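Sialyltransferase 0160 (Photobacterium damselae, PDB 4R84) probably transfers sialic acid from CMP-sialic acid to galactosyl acceptor sugars, as a bacterial sialyltransferase of the GT-B structural group. Local coordinates at residues Ser228-Tyr233 with Lys286-Asp291; Thr203-Val208 with Asn280-His285; His60-Thr65 with Phe96-Ile101; Leu48-Ala53 with Gln77-Asp82. One frame throughout, in Å; residues are numbered along the deposited sequence.

In the fold
The four contacts fall into two pairs. Contacts 3 and 4 come first along the chain, in the PKD-like N-terminal domain, with centres 9 Å apart; their segments alternate in sequence, the Trp-62 indole N-H bonds to Ile-79 O, and Phe-96 packs on Leu-48. Contacts 1 and 2 lie in the sialyltransferase part, also 9 Å apart and interleaved, side by side through neighbouring strands 197-204 and 225-233 of the Rossmann-type sheet. About 41 Å separates the centres of contacts 1 and 3. The long strand 106-125 pairs with 92-101 in the first region and with 197-204 in the second, so it runs from the small beta domain into the nucleotide-sugar-binding enzyme.

Contact 1: Ser228-Tyr233 with Lys286-Asp291; sequences SHISLY and KLYDTD
The imidazole of His-229 lies under the backbone carbonyl of Asp-289, whose O sits 3.5 Å above the ring plane and toward its rim. With CG anti to the backbone N (chi1 -159°), the ring is carried to where Asp-291 reaches its edge: OD2 lies in the ring plane, 3.1 Å from His-229 CE1, and the carboxylate is turned 64° against the ring. The other carboxylate, of Asp-289, brings OD2 to 3.4 Å from CD2 of His-229. A water lies between the three polar ends, hydrogen-bonded to His-229 NE2, Asp-289 OD1 and Asp-291 OD1; the last oxygen also has a salt bridge to Lys-318, which would probably offset the charge of Asp-291.

On the sheet face of Ile-230 and Thr-290 the contact is apolar. Ile-230 stretches its CD1 to 3.6 Å from CB of Tyr-288 and meets CG and CD2 of that ring obliquely, while Leu-232 CD1 touches the methyl of Thr-290. Thr-290 OG1 turns back to Tyr-288 O, approaching from above the carbonyl plane.

Between the backbones, Ile-230 N bonds to Asp-289 O at 2.9 Å, Asp-291 N to Ile-230 O at 3.0 Å, and Leu-232 N to Asp-291 O, the straightest at 171°. This alternation is parallel beta pairing, here between strands 225-233 and 290-294, with helices in the long connection between them, as in the Rossmann-type domains of GT-B glycosyltransferases.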
loop_
_atom_site.group_PDB
_atom_site.type_symbol
_atom_site.label_atom_id
_atom_site.label_comp_id
_atom_site.label_asym_id
_atom_site.label_seq_id
_atom_site.Cartn_x
_atom_site.Cartn_y
_atom_site.Cartn_z
ATOM N N SER A 228 16.515 -3.286 4.246
ATOM C CA SER A 228 16.399 -4.538 3.511
ATOM C C SER A 228 15.417 -4.449 2.339
ATOM O O SER A 228 15.477 -5.249 1.415
ATOM C CB SER A 228 15.984 -5.670 4.451
ATOM O OG SER A 228 14.768 -5.384 5.132
ATOM N N HIS A 229 14.483 -3.513 2.399
ATOM C CA HIS A 229 13.490 -3.390 1.331
ATOM C C HIS A 229 12.766 -2.047 1.368
ATOM O O HIS A 229 12.508 -1.507 2.438
ATOM C CB HIS A 229 12.454 -4.499 1.430
ATOM C CG HIS A 229 11.736 -4.752 0.145
ATOM N ND1 HIS A 229 10.545 -4.135 -0.178
ATOM C CD2 HIS A 229 12.058 -5.529 -0.915
ATOM C CE1 HIS A 229 10.156 -4.535 -1.374
ATOM N NE2 HIS A 229 11.056 -5.378 -1.845
ATOM N N ILE A 230 12.410 -1.532 0.186
ATOM C CA ILE A 230 11.632 -0.302 0.086
ATOM C C ILE A 230 10.459 -0.596 -0.840
ATOM O O ILE A 230 10.663 -1.139 -1.916
ATOM C CB ILE A 230 12.470 0.861 -0.482
ATOM C CG1 ILE A 230 13.698 1.105 0.384
ATOM C CG2 ILE A 230 11.629 2.147 -0.596
ATOM C CD1 ILE A 230 14.624 2.202 -0.160
ATOM N N SER A 231 9.238 -0.308 -0.393
ATOM C CA SER A 231 8.052 -0.466 -1.255
ATOM C C SER A 231 7.431 0.904 -1.416
ATOM O O SER A 231 7.039 1.521 -0.422
ATOM C CB SER A 231 7.031 -1.446 -0.668
ATOM O OG SER A 231 7.535 -2.780 -0.595
ATOM N N LEU A 232 7.319 1.364 -2.664
ATOM C CA LEU A 232 6.781 2.686 -2.953
ATOM C C LEU A 232 5.460 2.541 -3.691
ATOM O O LEU A 232 5.344 1.714 -4.592
ATOM C CB LEU A 232 7.782 3.500 -3.786
ATOM C CG LEU A 232 9.166 3.640 -3.148
ATOM C CD1 LEU A 232 10.089 4.432 -4.055
ATOM C CD2 LEU A 232 9.098 4.305 -1.768
ATOM N N TYR A 233 4.458 3.309 -3.269
ATOM C CA TYR A 233 3.120 3.222 -3.851
ATOM C C TYR A 233 2.685 4.560 -4.420
ATOM O O TYR A 233 2.778 5.586 -3.747
ATOM C CB TYR A 233 2.093 2.777 -2.801
ATOM C CG TYR A 233 2.419 1.449 -2.135
ATOM C CD1 TYR A 233 3.362 1.382 -1.108
ATOM C CD2 TYR A 233 1.786 0.276 -2.523
ATOM C CE1 TYR A 233 3.664 0.175 -0.483
ATOM C CE2 TYR A 233 2.092 -0.953 -1.902
ATOM C CZ TYR A 233 3.030 -0.985 -0.897
ATOM O OH TYR A 233 3.335 -2.177 -0.284
ATOM N N LYS A 286 18.282 1.611 -7.514
ATOM C CA LYS A 286 19.720 1.557 -7.808
ATOM C C LYS A 286 20.535 1.411 -6.535
ATOM O O LYS A 286 21.720 1.076 -6.572
ATOM C CB LYS A 286 20.167 2.823 -8.552
ATOM C CG LYS A 286 19.591 3.037 -9.948
ATOM C CD LYS A 286 20.252 2.140 -10.982
ATOM C CE LYS A 286 19.491 0.861 -11.221
ATOM N NZ LYS A 286 20.188 0.018 -12.236
ATOM N N LEU A 287 19.908 1.684 -5.404
ATOM C CA LEU A 287 20.627 1.696 -4.131
ATOM C C LEU A 287 20.115 0.692 -3.108
ATOM O O LEU A 287 20.868 0.256 -2.223
ATOM C CB LEU A 287 20.577 3.103 -3.528
ATOM C CG LEU A 287 21.185 4.199 -4.407
ATOM C CD1 LEU A 287 21.002 5.571 -3.770
ATOM C CD2 LEU A 287 22.651 3.933 -4.676
ATOM N N TYR A 288 18.842 0.331 -3.225
ATOM C CA TYR A 288 18.184 -0.592 -2.310
ATOM C C TYR A 288 17.257 -1.495 -3.093
ATOM O O TYR A 288 16.866 -1.161 -4.215
ATOM C CB TYR A 288 17.371 0.158 -1.253
ATOM C CG TYR A 288 18.181 1.134 -0.447
ATOM C CD1 TYR A 288 18.897 0.719 0.667
ATOM C CD2 TYR A 288 18.251 2.482 -0.823
ATOM C CE1 TYR A 288 19.665 1.620 1.400
ATOM C CE2 TYR A 288 19.001 3.384 -0.103
ATOM C CZ TYR A 288 19.711 2.947 1.005
ATOM O OH TYR A 288 20.461 3.844 1.719
ATOM N N ASP A 289 16.904 -2.629 -2.500
ATOM C CA ASP A 289 15.885 -3.512 -3.061
ATOM C C ASP A 289 14.528 -2.819 -2.980
ATOM O O ASP A 289 13.942 -2.733 -1.906
ATOM C CB ASP A 289 15.857 -4.844 -2.314
ATOM C CG ASP A 289 14.948 -5.862 -2.969
ATOM O OD1 ASP A 289 14.419 -5.582 -4.067
ATOM O OD2 ASP A 289 14.799 -6.963 -2.407
ATOM N N THR A 290 14.042 -2.362 -4.133
ATOM C CA THR A 290 12.893 -1.470 -4.215
ATOM C C THR A 290 11.853 -1.964 -5.204
ATOM O O THR A 290 12.191 -2.359 -6.318
ATOM C CB THR A 290 13.316 -0.048 -4.668
ATOM O OG1 THR A 290 14.301 0.474 -3.774
ATOM C CG2 THR A 290 12.108 0.907 -4.732
ATOM N N ASP A 291 10.592 -1.928 -4.787
ATOM C CA ASP A 291 9.466 -2.136 -5.687
ATOM C C ASP A 291 8.731 -0.814 -5.846
ATOM O O ASP A 291 8.427 -0.160 -4.838
ATOM C CB ASP A 291 8.504 -3.187 -5.143
ATOM C CG ASP A 291 9.125 -4.560 -5.045
ATOM O OD1 ASP A 291 9.940 -4.919 -5.918
ATOM O OD2 ASP A 291 8.789 -5.277 -4.081
HETATM O O HOH W 1 11.897 -6.289 -4.539
#

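Contact 2: Thr203-Val208 with Asn280-His285; sequences TNTAHV and NRYNWH
After strand 197-204 of the Rossmann-type sheet the chain makes a type I turn from Thr-205 to Val-208 and enters a helix, and this turn meets the irregular loop 280-285, with the CA atoms of Val-208 and Arg-281 6.4 Å apart. Val-208 faces the loop and lays CG2 over one face of the Trp-284 indole, 3.8 Å from the centroid of the five-membered ring, a CH-pi contact. The other methyl, CG1, placed between the backbone N and the carbonyl carbon (chi1 56°), lies 3.5 Å from Trp-284 NE1. The indole is held from within its own loop: NE1 donates to Asn-280 O at 2.9 Å, coming from above that carbonyl plane.

Arg-281 runs across the turn. Its CG packs on the methyl of Thr-205 at 3.9 Å, crossing that side chain at about a right angle, and a bend at chi3 (-59°) lays the guanidinium flat over Ala-206, whose CA is 3.6 Å above the centre of the plane. Tyr-282 adds CE1 against the same Thr-205 methyl.

The Ala-206 side chain is about 11 Å from the bound CMP-3-fluoro-sialic acid. Two waters donate to Ala-206 O; one also donates to Asn-280 OD1, the other accepts from Arg-281 NH2 at 3.0 Å. The clear polar links across the contact thus run through solvent: the guanidinium face packs on the Ala-206 backbone while an in-plane N-H goes to water.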
loop_
_atom_site.group_PDB
_atom_site.type_symbol
_atom_site.label_atom_id
_atom_site.label_comp_id
_atom_site.label_asym_id
_atom_site.label_seq_id
_atom_site.Cartn_x
_atom_site.Cartn_y
_atom_site.Cartn_z
ATOM N N THR A 203 6.152 3.501 1.672
ATOM C CA THR A 203 5.701 4.884 1.649
ATOM C C THR A 203 5.183 5.261 0.271
ATOM O O THR A 203 5.009 4.408 -0.600
ATOM C CB THR A 203 6.820 5.850 2.116
ATOM O OG1 THR A 203 6.263 7.149 2.361
ATOM C CG2 THR A 203 7.956 5.957 1.099
ATOM N N ASN A 204 4.886 6.549 0.142
ATOM C CA ASN A 204 4.276 7.182 -1.018
ATOM C C ASN A 204 5.338 7.519 -2.060
ATOM O O ASN A 204 6.355 8.121 -1.734
ATOM C CB ASN A 204 3.541 8.433 -0.495
ATOM C CG ASN A 204 2.786 9.188 -1.546
ATOM O OD1 ASN A 204 3.319 9.525 -2.592
ATOM N ND2 ASN A 204 1.534 9.520 -1.238
ATOM N N THR A 205 5.136 7.090 -3.306
ATOM C CA THR A 205 6.177 7.277 -4.322
ATOM C C THR A 205 6.526 8.757 -4.536
ATOM O O THR A 205 7.702 9.116 -4.581
ATOM C CB THR A 205 5.760 6.669 -5.668
ATOM O OG1 THR A 205 5.502 5.277 -5.489
ATOM C CG2 THR A 205 6.864 6.850 -6.699
ATOM N N ALA A 206 5.509 9.599 -4.685
ATOM C CA ALA A 206 5.757 11.014 -4.986
ATOM C C ALA A 206 6.563 11.681 -3.871
ATOM O O ALA A 206 7.342 12.603 -4.117
ATOM C CB ALA A 206 4.425 11.764 -5.233
ATOM N N HIS A 207 6.423 11.184 -2.646
ATOM C CA HIS A 207 7.049 11.872 -1.526
ATOM C C HIS A 207 8.104 11.053 -0.823
ATOM O O HIS A 207 8.443 11.343 0.313
ATOM C CB HIS A 207 5.971 12.305 -0.546
ATOM C CG HIS A 207 4.995 13.258 -1.159
ATOM N ND1 HIS A 207 3.805 12.845 -1.715
ATOM C CD2 HIS A 207 5.067 14.591 -1.370
ATOM C CE1 HIS A 207 3.167 13.891 -2.209
ATOM N NE2 HIS A 207 3.912 14.963 -2.013
ATOM N N VAL A 208 8.650 10.061 -1.520
ATOM C CA VAL A 208 9.669 9.206 -0.931
ATOM C C VAL A 208 10.881 10.004 -0.434
ATOM O O VAL A 208 11.429 9.704 0.636
ATOM C CB VAL A 208 10.127 8.102 -1.926
ATOM C CG1 VAL A 208 10.631 8.711 -3.227
ATOM C CG2 VAL A 208 11.203 7.221 -1.294
ATOM N N ASN A 280 15.099 12.054 -7.474
ATOM C CA ASN A 280 14.980 11.674 -6.065
ATOM C C ASN A 280 13.825 10.716 -5.863
ATOM O O ASN A 280 13.507 10.354 -4.734
ATOM C CB ASN A 280 14.839 12.911 -5.156
ATOM C CG ASN A 280 13.524 13.660 -5.334
ATOM O OD1 ASN A 280 12.475 13.082 -5.608
ATOM N ND2 ASN A 280 13.576 14.966 -5.125
ATOM N N ARG A 281 13.205 10.312 -6.971
ATOM C CA ARG A 281 11.995 9.500 -6.926
ATOM C C ARG A 281 12.224 8.102 -7.507
ATOM O O ARG A 281 11.828 7.102 -6.912
ATOM C CB ARG A 281 10.864 10.212 -7.700
ATOM C CG ARG A 281 9.524 9.484 -7.686
ATOM C CD ARG A 281 8.415 10.281 -8.397
ATOM N NE ARG A 281 8.201 11.597 -7.793
ATOM C CZ ARG A 281 7.155 12.384 -8.049
ATOM N NH1 ARG A 281 6.207 12.003 -8.902
ATOM N NH2 ARG A 281 7.048 13.558 -7.443
ATOM N N TYR A 282 12.856 8.041 -8.674
ATOM C CA TYR A 282 12.948 6.785 -9.406
ATOM C C TYR A 282 14.372 6.242 -9.493
ATOM O O TYR A 282 14.709 5.507 -10.419
ATOM C CB TYR A 282 12.359 6.939 -10.815
ATOM C CG TYR A 282 10.856 7.075 -10.809
ATOM C CD1 TYR A 282 10.047 6.052 -10.329
ATOM C CD2 TYR A 282 10.248 8.223 -11.291
ATOM C CE1 TYR A 282 8.670 6.176 -10.319
ATOM C CE2 TYR A 282 8.869 8.361 -11.288
ATOM C CZ TYR A 282 8.086 7.342 -10.812
ATOM O OH TYR A 282 6.720 7.483 -10.810
ATOM N N ASN A 283 15.199 6.592 -8.515
ATOM C CA ASN A 283 16.547 6.023 -8.407
ATOM C C ASN A 283 16.746 5.122 -7.191
ATOM O O ASN A 283 17.859 4.658 -6.940
ATOM C CB ASN A 283 17.590 7.131 -8.353
ATOM C CG ASN A 283 18.059 7.552 -9.718
ATOM O OD1 ASN A 283 18.040 6.763 -10.668
ATOM N ND2 ASN A 283 18.486 8.805 -9.830
ATOM N N TRP A 284 15.694 4.898 -6.415
ATOM C CA TRP A 284 15.860 4.137 -5.176
ATOM C C TRP A 284 16.243 2.688 -5.448
ATOM O O TRP A 284 16.979 2.089 -4.662
ATOM C CB TRP A 284 14.601 4.223 -4.324
ATOM C CG TRP A 284 14.476 5.606 -3.736
ATOM C CD1 TRP A 284 13.871 6.691 -4.304
ATOM C CD2 TRP A 284 15.001 6.050 -2.484
ATOM N NE1 TRP A 284 13.990 7.783 -3.477
ATOM C CE2 TRP A 284 14.690 7.412 -2.352
ATOM C CE3 TRP A 284 15.724 5.423 -1.455
ATOM C CZ2 TRP A 284 15.051 8.163 -1.229
ATOM C CZ3 TRP A 284 16.086 6.166 -0.342
ATOM C CH2 TRP A 284 15.747 7.523 -0.237
ATOM N N HIS A 285 15.779 2.141 -6.571
ATOM C CA HIS A 285 16.079 0.744 -6.907
ATOM C C HIS A 285 17.550 0.522 -7.286
ATOM O O HIS A 285 18.008 -0.618 -7.357
ATOM C CB HIS A 285 15.171 0.274 -8.041
ATOM C CG HIS A 285 15.458 0.934 -9.351
ATOM N ND1 HIS A 285 15.337 2.294 -9.535
ATOM C CD2 HIS A 285 15.855 0.424 -10.541
ATOM C CE1 HIS A 285 15.659 2.597 -10.782
ATOM N NE2 HIS A 285 15.976 1.479 -11.413
HETATM O O HOH W 2 10.241 12.314 -3.585
HETATM O O HOH W 3 8.036 15.151 -5.131
#

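Contact 3: His60-Thr65 with Phe96-Ile101; sequences HSWEQT and FTFKGI
Trp-62 and Phe-98 face each other as a non-hydrogen-bonded pair where strands 59-66 and 92-101 pair antiparallel in the PKD-like beta domain. Phe-98 CB stands over the indole, 3.4 Å from the centroid of its six-membered ring and almost on the normal, and Phe-98 CD1 comes to 3.6 Å from Trp-62 CE2; the rings meet obliquely at 57°. On the same sheet face His-60 CB touches Phe-98 CZ, and Gln-64 lies alongside Phe-96, CG to CE1 3.8 Å. Farther out, the indole's NE1 bonds to Ile-79 O, and Phe-81 meets it edge-to-face.

Ser-61 with Lys-99 and Glu-63 with Thr-97 are the hydrogen-bonded pairs that set this register, two backbone bonds each. Their side chains occupy the other face, where a water bridges Ser-61 OG and Thr-97 O. There Lys-99, extended beyond CG, reaches diagonally along the sheet to a salt bridge whose hydrogen bond is weak, NZ to Glu-63 OE1 at 3.3 Å.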
loop_
_atom_site.group_PDB
_atom_site.type_symbol
_atom_site.label_atom_id
_atom_site.label_comp_id
_atom_site.label_asym_id
_atom_site.label_seq_id
_atom_site.Cartn_x
_atom_site.Cartn_y
_atom_site.Cartn_z
ATOM N N HIS A 60 15.432 -43.214 20.372
ATOM C CA HIS A 60 15.310 -41.897 19.735
ATOM C C HIS A 60 16.539 -41.043 20.006
ATOM O O HIS A 60 17.251 -41.258 20.987
ATOM C CB HIS A 60 14.040 -41.195 20.221
ATOM C CG HIS A 60 13.951 -41.058 21.712
ATOM N ND1 HIS A 60 14.583 -40.051 22.411
ATOM C CD2 HIS A 60 13.307 -41.810 22.638
ATOM C CE1 HIS A 60 14.327 -40.185 23.701
ATOM N NE2 HIS A 60 13.556 -41.246 23.866
ATOM N N SER A 61 16.792 -40.074 19.125
ATOM C CA SER A 61 17.928 -39.179 19.311
ATOM C C SER A 61 17.800 -37.914 18.472
ATOM O O SER A 61 17.164 -37.928 17.426
ATOM C CB SER A 61 19.230 -39.883 18.949
ATOM O OG SER A 61 19.247 -40.182 17.572
ATOM N N TRP A 62 18.393 -36.836 18.977
ATOM C CA TRP A 62 18.614 -35.611 18.209
ATOM C C TRP A 62 20.107 -35.478 17.942
ATOM O O TRP A 62 20.934 -35.847 18.787
ATOM C CB TRP A 62 18.121 -34.375 18.971
ATOM C CG TRP A 62 16.648 -34.103 18.914
ATOM C CD1 TRP A 62 15.726 -34.372 19.889
ATOM C CD2 TRP A 62 15.931 -33.496 17.843
ATOM N NE1 TRP A 62 14.480 -33.970 19.483
ATOM C CE2 TRP A 62 14.579 -33.426 18.229
ATOM C CE3 TRP A 62 16.303 -32.992 16.597
ATOM C CZ2 TRP A 62 13.597 -32.888 17.407
ATOM C CZ3 TRP A 62 15.326 -32.461 15.776
ATOM C CH2 TRP A 62 13.990 -32.404 16.187
ATOM N N GLU A 63 20.447 -34.961 16.772
ATOM C CA GLU A 63 21.821 -34.619 16.434
ATOM C C GLU A 63 21.833 -33.344 15.595
ATOM O O GLU A 63 20.895 -33.075 14.841
ATOM C CB GLU A 63 22.517 -35.759 15.696
ATOM C CG GLU A 63 21.843 -36.193 14.418
ATOM C CD GLU A 63 22.587 -37.328 13.734
ATOM O OE1 GLU A 63 21.992 -38.416 13.583
ATOM O OE2 GLU A 63 23.766 -37.139 13.358
ATOM N N GLN A 64 22.898 -32.566 15.726
ATOM C CA GLN A 64 23.063 -31.356 14.921
ATOM C C GLN A 64 23.954 -31.635 13.713
ATOM O O GLN A 64 25.042 -32.183 13.865
ATOM C CB GLN A 64 23.646 -30.231 15.764
ATOM C CG GLN A 64 23.722 -28.914 15.006
ATOM C CD GLN A 64 24.321 -27.818 15.840
ATOM O OE1 GLN A 64 24.553 -27.992 17.034
ATOM N NE2 GLN A 64 24.548 -26.661 15.224
ATOM N N THR A 65 23.489 -31.289 12.514
ATOM C CA THR A 65 24.222 -31.654 11.300
ATOM C C THR A 65 24.904 -30.497 10.564
ATOM O O THR A 65 25.714 -30.736 9.669
ATOM C CB THR A 65 23.304 -32.394 10.300
ATOM O OG1 THR A 65 22.230 -31.535 9.906
ATOM C CG2 THR A 65 22.718 -33.655 10.922
ATOM N N PHE A 96 19.064 -29.683 12.387
ATOM C CA PHE A 96 18.875 -30.719 13.430
ATOM C C PHE A 96 18.119 -31.905 12.851
ATOM O O PHE A 96 17.205 -31.733 12.045
ATOM C CB PHE A 96 18.134 -30.155 14.641
ATOM C CG PHE A 96 18.811 -28.964 15.248
ATOM C CD1 PHE A 96 19.818 -29.124 16.184
ATOM C CD2 PHE A 96 18.478 -27.679 14.839
ATOM C CE1 PHE A 96 20.453 -28.016 16.741
ATOM C CE2 PHE A 96 19.107 -26.581 15.388
ATOM C CZ PHE A 96 20.097 -26.745 16.339
ATOM N N THR A 97 18.531 -33.112 13.234
ATOM C CA THR A 97 17.851 -34.317 12.775
ATOM C C THR A 97 17.387 -35.163 13.960
ATOM O O THR A 97 18.172 -35.492 14.868
ATOM C CB THR A 97 18.758 -35.154 11.854
ATOM O OG1 THR A 97 18.941 -34.463 10.618
ATOM C CG2 THR A 97 18.143 -36.516 11.565
ATOM N N PHE A 98 16.094 -35.477 13.974
ATOM C CA PHE A 98 15.560 -36.399 14.968
ATOM C C PHE A 98 15.364 -37.754 14.314
ATOM O O PHE A 98 14.847 -37.847 13.200
ATOM C CB PHE A 98 14.236 -35.896 15.545
ATOM C CG PHE A 98 13.572 -36.877 16.473
ATOM C CD1 PHE A 98 13.890 -36.889 17.819
ATOM C CD2 PHE A 98 12.642 -37.797 15.993
ATOM C CE1 PHE A 98 13.288 -37.802 18.687
ATOM C CE2 PHE A 98 12.036 -38.710 16.849
ATOM C CZ PHE A 98 12.356 -38.708 18.196
ATOM N N LYS A 99 15.778 -38.805 15.008
ATOM C CA LYS A 99 15.532 -40.168 14.557
ATOM C C LYS A 99 14.808 -40.925 15.654
ATOM O O LYS A 99 15.264 -40.955 16.791
ATOM C CB LYS A 99 16.839 -40.885 14.203
ATOM C CG LYS A 99 17.529 -40.342 12.967
ATOM C CD LYS A 99 18.913 -40.945 12.779
ATOM C CE LYS A 99 19.611 -40.324 11.578
ATOM N NZ LYS A 99 21.034 -40.747 11.479
ATOM N N GLY A 100 13.670 -41.519 15.316
ATOM C CA GLY A 100 12.920 -42.293 16.286
ATOM C C GLY A 100 12.505 -43.609 15.665
ATOM O O GLY A 100 12.007 -43.660 14.540
ATOM N N ILE A 101 12.677 -44.686 16.421
ATOM C CA ILE A 101 12.364 -46.005 15.912
ATOM C C ILE A 101 11.339 -46.662 16.810
ATOM O O ILE A 101 11.483 -46.659 18.029
ATOM C CB ILE A 101 13.632 -46.876 15.821
ATOM C CG1 ILE A 101 14.664 -46.206 14.909
ATOM C CG2 ILE A 101 13.296 -48.259 15.308
ATOM C CD1 ILE A 101 16.043 -46.828 14.983
HETATM O O HOH W 4 19.315 -38.045 15.480
HETATM O O HOH W 5 18.089 -42.648 17.013
#

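Contact 4: Leu48-Ala53 with Gln77-Asp82; sequences LTPIDA and QAISFD
Leu-48 and Phe-81 form a hydrogen-bonded antiparallel pair, the meeting of the short strands 45-48 and 81-84 in the PKD-like, all-beta N-terminal region. Two backbone bonds tie the pair: Leu-48 N to Phe-81 O at 2.8 Å, bent to 133° at the hydrogen, and Phe-81 N to Leu-48 O at 3.0 Å. The same Leu-48 O is also approached by Ser-80 CA at 3.1 Å, a CA-H...O contact.

The apolar part is made mainly by the same two residues, whose side chains lie alongside and point the same way. Phe-81 holds its CG between the backbone N and the carbonyl carbon (chi1 65°), bringing the ring against the leucine: Leu-48 CB lies over one face, 4.1 Å from the ring centroid, and CD1 reaches CZ of Phe-81 at 3.4 Å. Trp-62 of strand 59-66 also touches Leu-48, linking the pair to the larger sheet. Beyond the strand end Pro-50 crosses Ile-79 at about a right angle, CD to CG2 3.8 Å.

The polar side-chain contact lies one residue on, past the bridge: OG1 of Thr-49 and OG of Ser-80 lie 2.7 Å apart in a hydrogen bond whose direction is open.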
loop_
_atom_site.group_PDB
_atom_site.type_symbol
_atom_site.label_atom_id
_atom_site.label_comp_id
_atom_site.label_asym_id
_atom_site.label_seq_id
_atom_site.Cartn_x
_atom_site.Cartn_y
_atom_site.Cartn_z
ATOM N N LEU A 48 12.231 -27.368 18.946
ATOM C CA LEU A 48 12.492 -28.513 18.082
ATOM C C LEU A 48 11.694 -29.723 18.574
ATOM O O LEU A 48 11.703 -30.061 19.767
ATOM C CB LEU A 48 13.987 -28.822 18.016
ATOM C CG LEU A 48 14.753 -27.809 17.158
ATOM C CD1 LEU A 48 16.225 -27.816 17.493
ATOM C CD2 LEU A 48 14.537 -28.022 15.664
ATOM N N THR A 49 11.019 -30.386 17.640
ATOM C CA THR A 49 10.129 -31.489 17.978
ATOM C C THR A 49 9.953 -32.370 16.743
ATOM O O THR A 49 10.092 -31.893 15.614
ATOM C CB THR A 49 8.758 -30.968 18.467
ATOM O OG1 THR A 49 7.987 -32.039 19.021
ATOM C CG2 THR A 49 7.992 -30.324 17.325
ATOM N N PRO A 50 9.685 -33.669 16.944
ATOM C CA PRO A 50 9.404 -34.484 15.758
ATOM C C PRO A 50 8.133 -34.033 15.055
ATOM O O PRO A 50 7.184 -33.616 15.715
ATOM C CB PRO A 50 9.242 -35.898 16.333
ATOM C CG PRO A 50 9.995 -35.861 17.653
ATOM C CD PRO A 50 9.766 -34.476 18.174
ATOM N N ILE A 51 8.132 -34.098 13.729
ATOM C CA ILE A 51 6.967 -33.744 12.934
ATOM C C ILE A 51 6.089 -34.963 12.665
ATOM O O ILE A 51 6.554 -35.941 12.078
ATOM C CB ILE A 51 7.370 -33.115 11.590
ATOM C CG1 ILE A 51 8.157 -31.828 11.826
ATOM C CG2 ILE A 51 6.134 -32.857 10.736
ATOM C CD1 ILE A 51 7.526 -30.921 12.862
ATOM N N ASP A 52 4.831 -34.896 13.098
ATOM C CA ASP A 52 3.847 -35.960 12.864
ATOM C C ASP A 52 4.350 -37.346 13.240
ATOM O O ASP A 52 4.251 -38.286 12.451
ATOM C CB ASP A 52 3.415 -35.980 11.391
ATOM C CG ASP A 52 2.708 -34.706 10.967
ATOM O OD1 ASP A 52 2.156 -34.002 11.840
ATOM O OD2 ASP A 52 2.698 -34.418 9.751
ATOM N N ALA A 53 4.882 -37.466 14.448
ATOM C CA ALA A 53 5.429 -38.730 14.917
ATOM C C ALA A 53 4.712 -39.147 16.203
ATOM O O ALA A 53 4.033 -38.334 16.824
ATOM C CB ALA A 53 6.939 -38.609 15.141
ATOM N N GLN A 77 18.668 -36.673 24.033
ATOM C CA GLN A 77 17.682 -37.677 24.416
ATOM C C GLN A 77 16.318 -37.071 24.748
ATOM O O GLN A 77 15.428 -37.764 25.232
ATOM C CB GLN A 77 18.199 -38.502 25.601
ATOM C CG GLN A 77 19.177 -39.579 25.169
ATOM C CD GLN A 77 18.602 -40.465 24.077
ATOM O OE1 GLN A 77 17.541 -41.060 24.250
ATOM N NE2 GLN A 77 19.305 -40.561 22.948
ATOM N N ALA A 78 16.147 -35.778 24.489
ATOM C CA ALA A 78 14.843 -35.156 24.674
ATOM C C ALA A 78 13.978 -35.435 23.454
ATOM O O ALA A 78 14.496 -35.682 22.367
ATOM C CB ALA A 78 14.982 -33.661 24.900
ATOM N N ILE A 79 12.662 -35.414 23.629
ATOM C CA ILE A 79 11.778 -35.511 22.485
ATOM C C ILE A 79 11.614 -34.123 21.890
ATOM O O ILE A 79 11.845 -33.916 20.705
ATOM C CB ILE A 79 10.395 -36.083 22.848
ATOM C CG1 ILE A 79 10.533 -37.494 23.424
ATOM C CG2 ILE A 79 9.507 -36.127 21.621
ATOM C CD1 ILE A 79 11.297 -38.445 22.528
ATOM N N SER A 80 11.215 -33.177 22.734
ATOM C CA SER A 80 11.109 -31.781 22.329
ATOM C C SER A 80 12.029 -30.953 23.201
ATOM O O SER A 80 12.167 -31.225 24.392
ATOM C CB SER A 80 9.668 -31.286 22.454
ATOM O OG SER A 80 8.797 -32.025 21.617
ATOM N N PHE A 81 12.658 -29.936 22.623
ATOM C CA PHE A 81 13.488 -29.039 23.417
ATOM C C PHE A 81 13.574 -27.677 22.763
ATOM O O PHE A 81 13.221 -27.509 21.591
ATOM C CB PHE A 81 14.900 -29.597 23.627
ATOM C CG PHE A 81 15.702 -29.717 22.369
ATOM C CD1 PHE A 81 15.589 -30.841 21.565
ATOM C CD2 PHE A 81 16.547 -28.691 21.970
ATOM C CE1 PHE A 81 16.318 -30.951 20.398
ATOM C CE2 PHE A 81 17.278 -28.791 20.807
ATOM C CZ PHE A 81 17.161 -29.932 20.015
ATOM N N ASP A 82 14.059 -26.706 23.525
ATOM C CA ASP A 82 14.095 -25.334 23.028
ATOM C C ASP A 82 15.422 -24.955 22.396
ATOM O O ASP A 82 16.491 -25.184 22.961
ATOM C CB ASP A 82 13.794 -24.345 24.155
ATOM C CG ASP A 82 12.326 -24.316 24.548
ATOM O OD1 ASP A 82 11.485 -24.921 23.844
ATOM O OD2 ASP A 82 12.011 -23.658 25.563
#